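Local coordinates for protein cytosine-specific methyltransferase (Escherichia coli O157:H7 EDL933, PDB 3G7U) that probably transfers a methyl group from S-adenosyl-L-methionine to carbon 5 of cytosine in DNA, as other members of the C5-methyltransferase family do, at residues A[102-107]-A[113-118]; A[5-10]-A[14-19]; A[95-100]-A[129-134]; A[48-53]-A[63-68]. All coordinates share one frame; numbering follows the deposited sequence. Where two conformers were deposited one is given.

Interaction 1 of 4, residues A[102-107]-A[113-118]; sequences HFYRLV and LFFLAE
The last half of a beta-alpha-beta crossover is packed here, with Phe-103, Tyr-104 and Val-107 of helix 94-110 resting on Phe-115 and Ala-117 of the strand that follows it. Helix and strand run antiparallel, at 170°, with their axes 10.2 Å apart. Phe-115 makes the broadest contact. Tyr-104 turns the CE1 edge of its ring toward the face of Phe-115 in an offset edge-to-face pair, centroids 5.6 Å apart and planes at 86°. Val-107 holds the base of Phe-115, its CG2 3.8 Å from Phe-115 CB and its CG1 equally near Phe-115 CD2. The methyl of Ala-117 is met by two aromatic side chains of the helix: Tyr-104 OH approaches its CB to 3.4 Å and Phe-103 CE2 to 3.8 Å. With CG anti to the backbone N (chi1 -180°), the Phe-103 ring extends toward the strand, and its CD2 also lies over the centre of the Tyr-104 ring. No hydrogen bond joins the segments. Phe-103 and Val-107 also pack on Ile-75 of strand 74-77, while Phe-114 and Leu-116 point to the opposite face of the sheet, which helix 353-367 covers.

Interaction 2 of 4, residues A[5-10]-A[14-19]; sequences VIDLFS and GLSLGA
Asp-7, near the end of strand 4-8, and Ser-16, in the first turn of helix 14-22, form the polar centre of this contact. Ser-16 OG donates a short hydrogen bond of 2.5 Å to Asp-7 OD2, using the anti lone pair of that oxygen. Asp-7 reaches the helix because its CG is anti to the backbone N (chi1 -171°). Water 1 donates a second bond to Asp-7 OD2, at 2.6 Å, and another to Ser-10 O, and it accepts one from Ser-16 N, at 3.0 Å. Water 2 similarly links Ser-10 O to Gly-14 N, so the turn is tied to amides of the first helical turn through solvent. Leu-15 CD2 lies 4.0 Å from Asp-7 OD1, and one turn on, Ala-19 CB faces Val-5 CG2 at 4.2 Å. The strand, the glycine-rich turn and the helix match the first conserved motif of C5-methyltransferases, whose turn typically lines the S-adenosyl-L-methionine site. Ser-16 OG is also hydrogen-bonded to His-40, probably as acceptor, since its proton goes to Asp-7. A buried carboxylate facing the N-terminal end of a helix, with a hydroxyl and a water as donors, is probably stabilised in its charged form.

Interaction 3 of 4, residues A[95-100]-A[129-134]; sequences SRNQLY and SGIRNK
Arg-132 NH1 is held by two backbone carbonyls, bonding to Gln-125 O and weakly to Ile-123 O, while the aliphatic part of the same side chain meets Tyr-100 across the contact. Arg-132 CG lies 3.9 Å from Tyr-100 OH; the chain then bends at chi3, and its guanidinium plane stands 82° from the tyrosine ring. One face of the guanidinium also lies over Ser-129 CA, offset toward the rim. Between the helices, Ile-131 supplies most of the apolar contact. Its CD1 methyl reaches into the angle between Asn-97 and Tyr-100, 4.0 Å from Tyr-100 CD2 and 3.9 Å from Asn-97 OD1. The isoleucine adopts an uncommon helical conformation to do so, with CG1 between the backbone N and the carbonyl carbon (chi1 68°). Asn-97 crosses Ile-131 at about a right angle, and Tyr-100 lies obliquely to it. No hydrogen bond spans the two segments. Instead, Asn-97 ND2 bonds to Gln-82 OE1, next to the predicted catalytic Cys-81, and the Asn-97 side chain comes within about 4 Å of the Cys-81 side chain at their nearest atoms. Tyr-100 OH bonds to a glycerol, probably from the crystallisation liquor. The contact thus borders the probable active site. The axes of the two segments run nearly parallel, at 21° and 10.6 Å apart, joining helix 94-110 to helix 129-140, which follow strands 74-77 and 114-119; Tyr-100 also packs on Tyr-104 within helix 94-110 and on Pro-79 and Ile-123 in neighbouring loops.

Interaction 4 of 4, residues A[48-53]-A[63-68]; sequences LHVQED and KGFFKN
Leu-48 and Phe-66 have the nearest CA atoms across the contact, 8.7 Å apart, where the short strand 48-50 passes the C-terminal end of helix 59-66. The last turn of that helix is closed by Lys-67 N, which bonds to Lys-63 O at 2.9 Å, and Lys-67 then leaves helical geometry with a positive phi of 66°. In the strand, Leu-48 and Val-50 direct their CB atoms toward the helix. Each packs mainly on one phenylalanine ring, and no hydrogen bond joins the segments. The CD1 methyl of Leu-48 sits 3.8 Å from Phe-66 CE1 and equally near CD1 of the same ring. Val-50 brings both methyls to the CD2 and CE2 atoms of Phe-65: its CG1 is 3.8 Å from Phe-65 CE2, and its CG2 is 3.9 Å from Phe-65 CD2. This double approach follows from the valine torsion, which sets CG1 anti to the backbone N (chi1 171°) and CG2 anti to the carbonyl carbon. In both pairs the side chains lie at a slant to each other. Strand 48-50 is an edge strand of the main sheet within this chain and pairs with strand 25-30 through backbone bonds from Leu-48 and Val-50. The two rings also pack on Met-28 of strand 25-30, so helix 59-66 lies over both strands. His-49 points to the other face of the sheet, where it is hydrogen-bonded to His-40 of helix 34-43.

How the interactions relate
From the N terminus, interaction 2 comes first, closing a tight turn between strand 4-8 and helix 14-22. Interaction 4 follows in series and fixes helix 59-66 to the edge strand 48-50. Residues 95-134 then form a larger loop, closed by interaction 3 between two helices, and interaction 1 lies wholly within it, sharing helix 94-110; no loops cross. Interactions 1, 2 and 4 all reach the main seven-stranded sheet. Leu-8 CD1 packs against Phe-103 CD1 at 3.8 Å, joining interactions 2 and 1, and Ile-6 CD1 meets Phe-66 CE2 at 4.1 Å, joining interactions 2 and 4. Leu-99 of interaction 3 touches both Phe-9 and Asp-53.

Interaction 1 of 4, residues A[102-107]-A[113-118]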
# COMPACT_ATOMS: atom_id res chain seq x y z
N HIS A 102 -17.56 -0.29 -11.71
CA HIS A 102 -17.69 -1.72 -11.34
C HIS A 102 -17.37 -1.98 -9.88
O HIS A 102 -17.95 -2.87 -9.27
CB HIS A 102 -16.78 -2.60 -12.21
CG HIS A 102 -17.25 -2.74 -13.62
ND1 HIS A 102 -18.49 -3.22 -13.95
CD2 HIS A 102 -16.64 -2.44 -14.79
CE1 HIS A 102 -18.62 -3.23 -15.26
NE2 HIS A 102 -17.52 -2.74 -15.80
N PHE A 103 -16.42 -1.22 -9.32
CA PHE A 103 -16.16 -1.31 -7.88
C PHE A 103 -17.46 -1.05 -7.13
O PHE A 103 -17.83 -1.80 -6.20
CB PHE A 103 -15.07 -0.30 -7.41
CG PHE A 103 -14.76 -0.36 -5.92
CD1 PHE A 103 -13.77 -1.21 -5.46
CD2 PHE A 103 -15.40 0.49 -5.00
CE1 PHE A 103 -13.48 -1.27 -4.12
CE2 PHE A 103 -15.12 0.43 -3.67
CZ PHE A 103 -14.16 -0.43 -3.21
N TYR A 104 -18.10 0.05 -7.47
CA TYR A 104 -19.29 0.48 -6.75
C TYR A 104 -20.50 -0.40 -7.11
O TYR A 104 -21.35 -0.59 -6.26
CB TYR A 104 -19.57 1.97 -6.96
CG TYR A 104 -18.57 2.77 -6.17
CD1 TYR A 104 -18.74 2.96 -4.82
CD2 TYR A 104 -17.42 3.30 -6.78
CE1 TYR A 104 -17.80 3.65 -4.04
CE2 TYR A 104 -16.48 4.02 -6.02
CZ TYR A 104 -16.68 4.19 -4.67
OH TYR A 104 -15.78 4.88 -3.90
N ARG A 105 -20.52 -0.95 -8.31
CA ARG A 105 -21.55 -1.95 -8.65
C ARG A 105 -21.44 -3.15 -7.73
O ARG A 105 -22.44 -3.63 -7.20
CB ARG A 105 -21.48 -2.34 -10.13
CG ARG A 105 -22.42 -3.48 -10.50
CD ARG A 105 -22.28 -3.89 -11.97
NE ARG A 105 -20.92 -4.31 -12.36
CZ ARG A 105 -20.36 -5.49 -12.06
NH1 ARG A 105 -21.04 -6.40 -11.37
NH2 ARG A 105 -19.12 -5.77 -12.47
N LEU A 106 -20.22 -3.63 -7.53
CA LEU A 106 -19.97 -4.77 -6.66
C LEU A 106 -20.34 -4.50 -5.23
O LEU A 106 -20.87 -5.36 -4.55
CB LEU A 106 -18.53 -5.26 -6.78
CG LEU A 106 -18.23 -5.96 -8.10
CD1 LEU A 106 -16.75 -6.31 -8.20
CD2 LEU A 106 -19.05 -7.27 -8.16
N VAL A 107 -20.04 -3.30 -4.73
CA VAL A 107 -20.46 -2.95 -3.39
C VAL A 107 -22.03 -3.02 -3.26
O VAL A 107 -22.58 -3.52 -2.27
CB VAL A 107 -19.95 -1.54 -2.99
CG1 VAL A 107 -20.65 -1.07 -1.72
CG2 VAL A 107 -18.41 -1.56 -2.79
N LEU A 113 -21.01 -4.69 5.09
CA LEU A 113 -21.20 -3.76 6.22
C LEU A 113 -20.53 -2.41 5.93
O LEU A 113 -21.02 -1.38 6.32
CB LEU A 113 -20.64 -4.34 7.51
CG LEU A 113 -21.30 -5.67 7.95
CD1 LEU A 113 -20.71 -6.14 9.25
CD2 LEU A 113 -22.85 -5.58 7.98
N PHE A 114 -19.41 -2.44 5.21
CA PHE A 114 -18.75 -1.17 4.85
C PHE A 114 -18.00 -1.30 3.52
O PHE A 114 -17.72 -2.42 3.05
CB PHE A 114 -17.82 -0.74 5.99
CG PHE A 114 -16.51 -1.47 6.02
CD1 PHE A 114 -15.39 -0.94 5.38
CD2 PHE A 114 -16.36 -2.65 6.74
CE1 PHE A 114 -14.17 -1.60 5.41
CE2 PHE A 114 -15.13 -3.32 6.79
CZ PHE A 114 -14.03 -2.79 6.14
N PHE A 115 -17.70 -0.16 2.89
CA PHE A 115 -16.71 -0.15 1.81
C PHE A 115 -15.64 0.88 2.13
O PHE A 115 -15.89 1.86 2.86
CB PHE A 115 -17.33 0.11 0.44
CG PHE A 115 -17.92 1.49 0.26
CD1 PHE A 115 -17.12 2.57 -0.18
CD2 PHE A 115 -19.28 1.71 0.47
CE1 PHE A 115 -17.65 3.81 -0.39
CE2 PHE A 115 -19.81 2.96 0.26
CZ PHE A 115 -19.00 4.03 -0.15
N LEU A 116 -14.44 0.63 1.62
CA LEU A 116 -13.37 1.65 1.68
C LEU A 116 -12.75 1.61 0.31
O LEU A 116 -12.21 0.56 -0.11
CB LEU A 116 -12.35 1.30 2.75
CG LEU A 116 -11.12 2.24 2.86
CD1 LEU A 116 -10.62 2.27 4.26
CD2 LEU A 116 -9.97 1.85 1.93
N ALA A 117 -12.76 2.75 -0.36
CA ALA A 117 -12.02 2.92 -1.62
C ALA A 117 -10.91 3.94 -1.40
O ALA A 117 -11.09 4.89 -0.64
CB ALA A 117 -12.92 3.41 -2.71
N GLU A 118 -9.76 3.69 -2.01
CA GLU A 118 -8.64 4.65 -1.93
C GLU A 118 -8.37 5.13 -3.35
O GLU A 118 -8.46 4.36 -4.31
CB GLU A 118 -7.41 4.01 -1.29
CG GLU A 118 -6.81 2.78 -2.02
CD GLU A 118 -5.85 3.13 -3.18
OE1 GLU A 118 -5.39 2.21 -3.89
OE2 GLU A 118 -5.54 4.33 -3.37

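Interaction 2 of 4, residues A[5-10]-A[14-19]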
# COMPACT_ATOMS: atom_id res chain seq x y z
N VAL A 5 -12.92 -9.34 4.74
CA VAL A 5 -12.86 -8.42 3.63
C VAL A 5 -12.39 -9.09 2.35
O VAL A 5 -11.70 -10.11 2.37
CB VAL A 5 -11.95 -7.15 3.94
CG1 VAL A 5 -12.42 -6.45 5.22
CG2 VAL A 5 -10.49 -7.50 4.06
N ILE A 6 -12.81 -8.50 1.24
CA ILE A 6 -12.28 -8.76 -0.08
C ILE A 6 -11.55 -7.49 -0.53
O ILE A 6 -12.10 -6.41 -0.38
CB ILE A 6 -13.42 -8.93 -1.08
CG1 ILE A 6 -14.29 -10.13 -0.71
CG2 ILE A 6 -12.90 -9.12 -2.50
CD1 ILE A 6 -15.40 -10.34 -1.70
N ASP A 7 -10.36 -7.63 -1.10
CA ASP A 7 -9.61 -6.45 -1.64
C ASP A 7 -9.60 -6.46 -3.18
O ASP A 7 -9.00 -7.35 -3.81
CB ASP A 7 -8.20 -6.53 -1.02
CG ASP A 7 -7.30 -5.28 -1.28
OD1 ASP A 7 -7.70 -4.35 -2.03
OD2 ASP A 7 -6.17 -5.28 -0.70
N LEU A 8 -10.36 -5.53 -3.79
CA LEU A 8 -10.44 -5.37 -5.21
C LEU A 8 -9.34 -4.44 -5.71
O LEU A 8 -9.13 -3.40 -5.11
CB LEU A 8 -11.80 -4.80 -5.58
CG LEU A 8 -13.01 -5.65 -5.11
CD1 LEU A 8 -14.33 -4.98 -5.59
CD2 LEU A 8 -12.94 -7.09 -5.67
N PHE A 9 -8.68 -4.81 -6.82
CA PHE A 9 -7.56 -4.05 -7.37
C PHE A 9 -6.48 -4.03 -6.29
O PHE A 9 -5.97 -2.98 -5.93
CB PHE A 9 -8.01 -2.64 -7.69
CG PHE A 9 -9.24 -2.57 -8.56
CD1 PHE A 9 -9.16 -2.77 -9.92
CD2 PHE A 9 -10.46 -2.22 -7.99
CE1 PHE A 9 -10.32 -2.69 -10.71
CE2 PHE A 9 -11.61 -2.14 -8.77
CZ PHE A 9 -11.52 -2.35 -10.11
N SER A 10 -6.12 -5.20 -5.79
CA SER A 10 -5.35 -5.28 -4.57
C SER A 10 -3.88 -4.88 -4.74
O SER A 10 -3.20 -4.52 -3.73
CB SER A 10 -5.37 -6.73 -4.06
OG SER A 10 -4.69 -7.62 -4.97
N GLY A 14 -0.60 -3.61 -0.10
CA GLY A 14 -0.47 -2.52 0.89
C GLY A 14 -1.76 -2.34 1.72
O GLY A 14 -1.71 -2.31 2.95
N LEU A 15 -2.91 -2.22 1.05
CA LEU A 15 -4.18 -2.01 1.75
C LEU A 15 -4.57 -3.29 2.46
O LEU A 15 -5.12 -3.24 3.55
CB LEU A 15 -5.25 -1.60 0.74
CG LEU A 15 -6.57 -1.12 1.30
CD1 LEU A 15 -6.35 0.29 1.96
CD2 LEU A 15 -7.56 -1.00 0.14
N SER A 16 -4.27 -4.44 1.85
CA SER A 16 -4.51 -5.76 2.47
C SER A 16 -3.77 -5.90 3.80
O SER A 16 -4.32 -6.41 4.80
CB SER A 16 -4.04 -6.90 1.58
OG SER A 16 -4.97 -7.13 0.54
N LEU A 17 -2.52 -5.47 3.81
CA LEU A 17 -1.71 -5.60 5.06
C LEU A 17 -2.29 -4.67 6.13
O LEU A 17 -2.36 -5.03 7.30
CB LEU A 17 -0.24 -5.25 4.79
CG LEU A 17 0.66 -5.27 6.03
CD1 LEU A 17 0.52 -6.63 6.78
CD2 LEU A 17 2.11 -4.97 5.63
N GLY A 18 -2.70 -3.48 5.71
CA GLY A 18 -3.41 -2.57 6.62
C GLY A 18 -4.66 -3.24 7.20
O GLY A 18 -4.88 -3.17 8.41
N ALA A 19 -5.45 -3.90 6.35
CA ALA A 19 -6.67 -4.55 6.81
C ALA A 19 -6.34 -5.65 7.81
O ALA A 19 -6.97 -5.75 8.88
CB ALA A 19 -7.46 -5.13 5.62
O HOH W 1 -3.91 -4.13 -1.14
O HOH W 2 -0.72 -2.75 -3.00

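Interaction 3 of 4, residues A[95-100]-A[129-134]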
# COMPACT_ATOMS: atom_id res chain seq x y z
N SER A 95 -11.39 2.87 -20.08
CA SER A 95 -11.68 1.61 -19.36
C SER A 95 -11.49 1.71 -17.83
O SER A 95 -12.16 1.02 -17.07
CB SER A 95 -10.85 0.46 -19.90
OG SER A 95 -9.49 0.71 -19.66
N ARG A 96 -10.57 2.57 -17.40
CA ARG A 96 -10.38 2.84 -15.98
C ARG A 96 -11.63 3.47 -15.34
O ARG A 96 -11.99 3.12 -14.21
CB ARG A 96 -9.17 3.74 -15.79
CG ARG A 96 -7.84 3.05 -16.15
CD ARG A 96 -6.68 4.03 -16.04
NE ARG A 96 -6.76 5.05 -17.09
CZ ARG A 96 -5.88 6.03 -17.27
NH1 ARG A 96 -6.07 6.89 -18.26
NH2 ARG A 96 -4.82 6.15 -16.47
N ASN A 97 -12.29 4.38 -16.07
CA ASN A 97 -13.58 4.93 -15.63
C ASN A 97 -14.72 3.91 -15.57
O ASN A 97 -15.58 4.02 -14.71
CB ASN A 97 -13.99 6.13 -16.48
CG ASN A 97 -13.00 7.28 -16.37
OD1 ASN A 97 -12.26 7.39 -15.39
ND2 ASN A 97 -12.96 8.13 -17.40
N GLN A 98 -14.73 2.94 -16.49
CA GLN A 98 -15.63 1.80 -16.38
C GLN A 98 -15.30 0.98 -15.15
O GLN A 98 -16.20 0.65 -14.38
CB GLN A 98 -15.62 0.93 -17.64
CG GLN A 98 -16.55 1.47 -18.73
CD GLN A 98 -16.07 1.13 -20.14
OE1 GLN A 98 -14.87 0.97 -20.38
NE2 GLN A 98 -17.01 1.04 -21.08
N LEU A 99 -14.03 0.68 -14.93
CA LEU A 99 -13.64 -0.10 -13.73
C LEU A 99 -14.01 0.55 -12.40
O LEU A 99 -14.35 -0.13 -11.41
CB LEU A 99 -12.15 -0.48 -13.76
CG LEU A 99 -11.74 -1.45 -14.89
CD1 LEU A 99 -10.24 -1.51 -15.02
CD2 LEU A 99 -12.34 -2.83 -14.70
N TYR A 100 -13.93 1.88 -12.36
CA TYR A 100 -14.36 2.66 -11.21
C TYR A 100 -15.79 2.33 -10.82
O TYR A 100 -16.10 2.08 -9.66
CB TYR A 100 -14.26 4.17 -11.53
CG TYR A 100 -14.54 5.06 -10.34
CD1 TYR A 100 -13.54 5.34 -9.42
CD2 TYR A 100 -15.80 5.63 -10.14
CE1 TYR A 100 -13.77 6.13 -8.32
CE2 TYR A 100 -16.05 6.43 -9.00
CZ TYR A 100 -15.01 6.68 -8.11
OH TYR A 100 -15.18 7.46 -6.99
N SER A 129 -17.13 14.24 -12.10
CA SER A 129 -18.24 14.44 -11.18
C SER A 129 -19.46 13.61 -11.60
O SER A 129 -20.18 13.12 -10.73
CB SER A 129 -18.61 15.90 -11.08
OG SER A 129 -19.18 16.30 -12.30
N GLY A 130 -19.66 13.43 -12.90
CA GLY A 130 -20.70 12.54 -13.45
C GLY A 130 -20.57 11.08 -13.00
O GLY A 130 -21.52 10.51 -12.47
N ILE A 131 -19.39 10.49 -13.17
CA ILE A 131 -19.17 9.11 -12.73
C ILE A 131 -19.10 8.97 -11.21
O ILE A 131 -19.55 7.96 -10.70
CB ILE A 131 -17.97 8.40 -13.43
CG1 ILE A 131 -16.63 9.01 -13.04
CG2 ILE A 131 -18.14 8.42 -14.96
CD1 ILE A 131 -15.45 8.09 -13.29
N ARG A 132 -18.56 9.96 -10.49
CA ARG A 132 -18.58 9.93 -9.02
C ARG A 132 -20.01 10.05 -8.48
O ARG A 132 -20.32 9.42 -7.48
CB ARG A 132 -17.68 11.00 -8.39
CG ARG A 132 -16.19 10.83 -8.61
CD ARG A 132 -15.35 11.68 -7.63
NE ARG A 132 -15.95 13.00 -7.46
CZ ARG A 132 -15.76 14.05 -8.26
NH1 ARG A 132 -14.94 13.99 -9.30
NH2 ARG A 132 -16.40 15.18 -8.02
N ASN A 133 -20.84 10.88 -9.13
CA ASN A 133 -22.23 11.02 -8.71
C ASN A 133 -23.00 9.71 -9.00
O ASN A 133 -23.74 9.24 -8.13
CB ASN A 133 -22.91 12.26 -9.35
CG ASN A 133 -22.46 13.60 -8.71
OD1 ASN A 133 -22.80 14.68 -9.22
ND2 ASN A 133 -21.70 13.54 -7.62
N LYS A 134 -22.79 9.13 -10.19
CA LYS A 134 -23.36 7.85 -10.60
C LYS A 134 -22.98 6.71 -9.63
O LYS A 134 -23.83 5.87 -9.29
CB LYS A 134 -22.94 7.52 -12.04
CG LYS A 134 -23.80 6.49 -12.74
CD LYS A 134 -23.21 6.14 -14.11
CE LYS A 134 -24.00 5.01 -14.81
NZ LYS A 134 -23.63 3.62 -14.35

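Interaction 4 of 4, residues A[48-53]-A[63-68]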
# COMPACT_ATOMS: atom_id res chain seq x y z
N LEU A 48 -7.62 -16.09 -0.86
CA LEU A 48 -7.89 -16.58 -2.20
C LEU A 48 -7.39 -15.53 -3.18
O LEU A 48 -7.45 -14.36 -2.87
CB LEU A 48 -9.39 -16.75 -2.44
CG LEU A 48 -10.03 -17.82 -1.56
CD1 LEU A 48 -11.49 -17.93 -2.00
CD2 LEU A 48 -9.31 -19.11 -1.81
N HIS A 49 -6.90 -15.96 -4.34
CA HIS A 49 -6.39 -15.01 -5.36
C HIS A 49 -7.08 -15.21 -6.65
O HIS A 49 -7.07 -16.31 -7.21
CB HIS A 49 -4.87 -15.17 -5.49
CG HIS A 49 -4.16 -14.67 -4.29
ND1 HIS A 49 -3.86 -15.46 -3.20
CD2 HIS A 49 -3.79 -13.41 -3.95
CE1 HIS A 49 -3.34 -14.72 -2.24
NE2 HIS A 49 -3.29 -13.47 -2.67
N VAL A 50 -7.69 -14.13 -7.14
CA VAL A 50 -8.46 -14.19 -8.36
C VAL A 50 -7.82 -13.19 -9.29
O VAL A 50 -7.87 -11.98 -9.02
CB VAL A 50 -9.91 -13.84 -8.06
CG1 VAL A 50 -10.73 -13.67 -9.34
CG2 VAL A 50 -10.54 -14.96 -7.20
N GLN A 51 -7.18 -13.69 -10.35
CA GLN A 51 -6.57 -12.80 -11.35
C GLN A 51 -7.59 -12.50 -12.41
O GLN A 51 -7.73 -13.27 -13.34
CB GLN A 51 -5.33 -13.45 -11.95
CG GLN A 51 -4.60 -12.50 -12.91
CD GLN A 51 -3.53 -13.17 -13.72
OE1 GLN A 51 -3.17 -14.33 -13.47
NE2 GLN A 51 -2.97 -12.43 -14.65
N GLU A 52 -8.29 -11.38 -12.27
CA GLU A 52 -9.46 -11.14 -13.06
C GLU A 52 -9.72 -9.65 -13.19
O GLU A 52 -9.41 -8.87 -12.31
CB GLU A 52 -10.67 -11.87 -12.45
CG GLU A 52 -11.86 -12.03 -13.46
CD GLU A 52 -11.35 -12.54 -14.76
OE1 GLU A 52 -11.18 -13.75 -14.82
OE2 GLU A 52 -10.97 -11.73 -15.68
N ASP A 53 -10.29 -9.30 -14.34
CA ASP A 53 -10.93 -8.07 -14.62
C ASP A 53 -12.24 -8.03 -13.83
O ASP A 53 -13.12 -8.89 -14.01
CB ASP A 53 -11.19 -8.12 -16.13
CG ASP A 53 -11.60 -6.77 -16.71
OD1 ASP A 53 -12.35 -6.02 -16.08
OD2 ASP A 53 -11.21 -6.51 -17.87
N LYS A 63 -19.73 -15.11 -4.86
CA LYS A 63 -20.20 -16.11 -3.88
C LYS A 63 -19.88 -17.54 -4.33
O LYS A 63 -19.53 -18.39 -3.51
CB LYS A 63 -21.71 -15.95 -3.62
CG LYS A 63 -22.11 -14.66 -2.89
CD LYS A 63 -23.59 -14.32 -3.18
CE LYS A 63 -24.06 -13.10 -2.39
NZ LYS A 63 -25.43 -12.69 -2.84
N GLY A 64 -19.95 -17.76 -5.64
CA GLY A 64 -19.54 -19.02 -6.29
C GLY A 64 -18.09 -19.37 -6.09
O GLY A 64 -17.75 -20.53 -5.92
N PHE A 65 -17.22 -18.36 -6.10
CA PHE A 65 -15.81 -18.61 -5.81
C PHE A 65 -15.63 -19.13 -4.41
O PHE A 65 -14.81 -20.02 -4.18
CB PHE A 65 -14.99 -17.31 -5.89
CG PHE A 65 -14.85 -16.71 -7.28
CD1 PHE A 65 -15.04 -17.45 -8.44
CD2 PHE A 65 -14.44 -15.39 -7.41
CE1 PHE A 65 -14.89 -16.88 -9.70
CE2 PHE A 65 -14.25 -14.80 -8.68
CZ PHE A 65 -14.46 -15.55 -9.82
N PHE A 66 -16.36 -18.57 -3.46
CA PHE A 66 -16.21 -18.99 -2.07
C PHE A 66 -16.88 -20.32 -1.75
O PHE A 66 -16.41 -21.05 -0.89
CB PHE A 66 -16.80 -17.93 -1.14
CG PHE A 66 -15.90 -16.76 -0.92
CD1 PHE A 66 -14.72 -16.90 -0.19
CD2 PHE A 66 -16.25 -15.51 -1.40
CE1 PHE A 66 -13.89 -15.78 0.02
CE2 PHE A 66 -15.43 -14.39 -1.16
CZ PHE A 66 -14.27 -14.54 -0.46
N LYS A 67 -18.02 -20.54 -2.39
CA LYS A 67 -18.86 -21.76 -2.22
C LYS A 67 -19.49 -21.95 -0.85
O LYS A 67 -20.14 -22.96 -0.61
CB LYS A 67 -18.06 -23.02 -2.54
CG LYS A 67 -17.60 -23.12 -3.96
CD LYS A 67 -17.02 -24.48 -4.27
CE LYS A 67 -15.88 -24.89 -3.35
NZ LYS A 67 -14.56 -24.60 -3.94
N ASN A 68 -19.31 -21.01 0.06
CA ASN A 68 -19.63 -21.28 1.45
C ASN A 68 -20.41 -20.15 2.08
O ASN A 68 -20.26 -19.89 3.28
CB ASN A 68 -18.35 -21.56 2.26
CG ASN A 68 -17.36 -20.42 2.18
OD1 ASN A 68 -17.73 -19.33 1.76
ND2 ASN A 68 -16.11 -20.66 2.54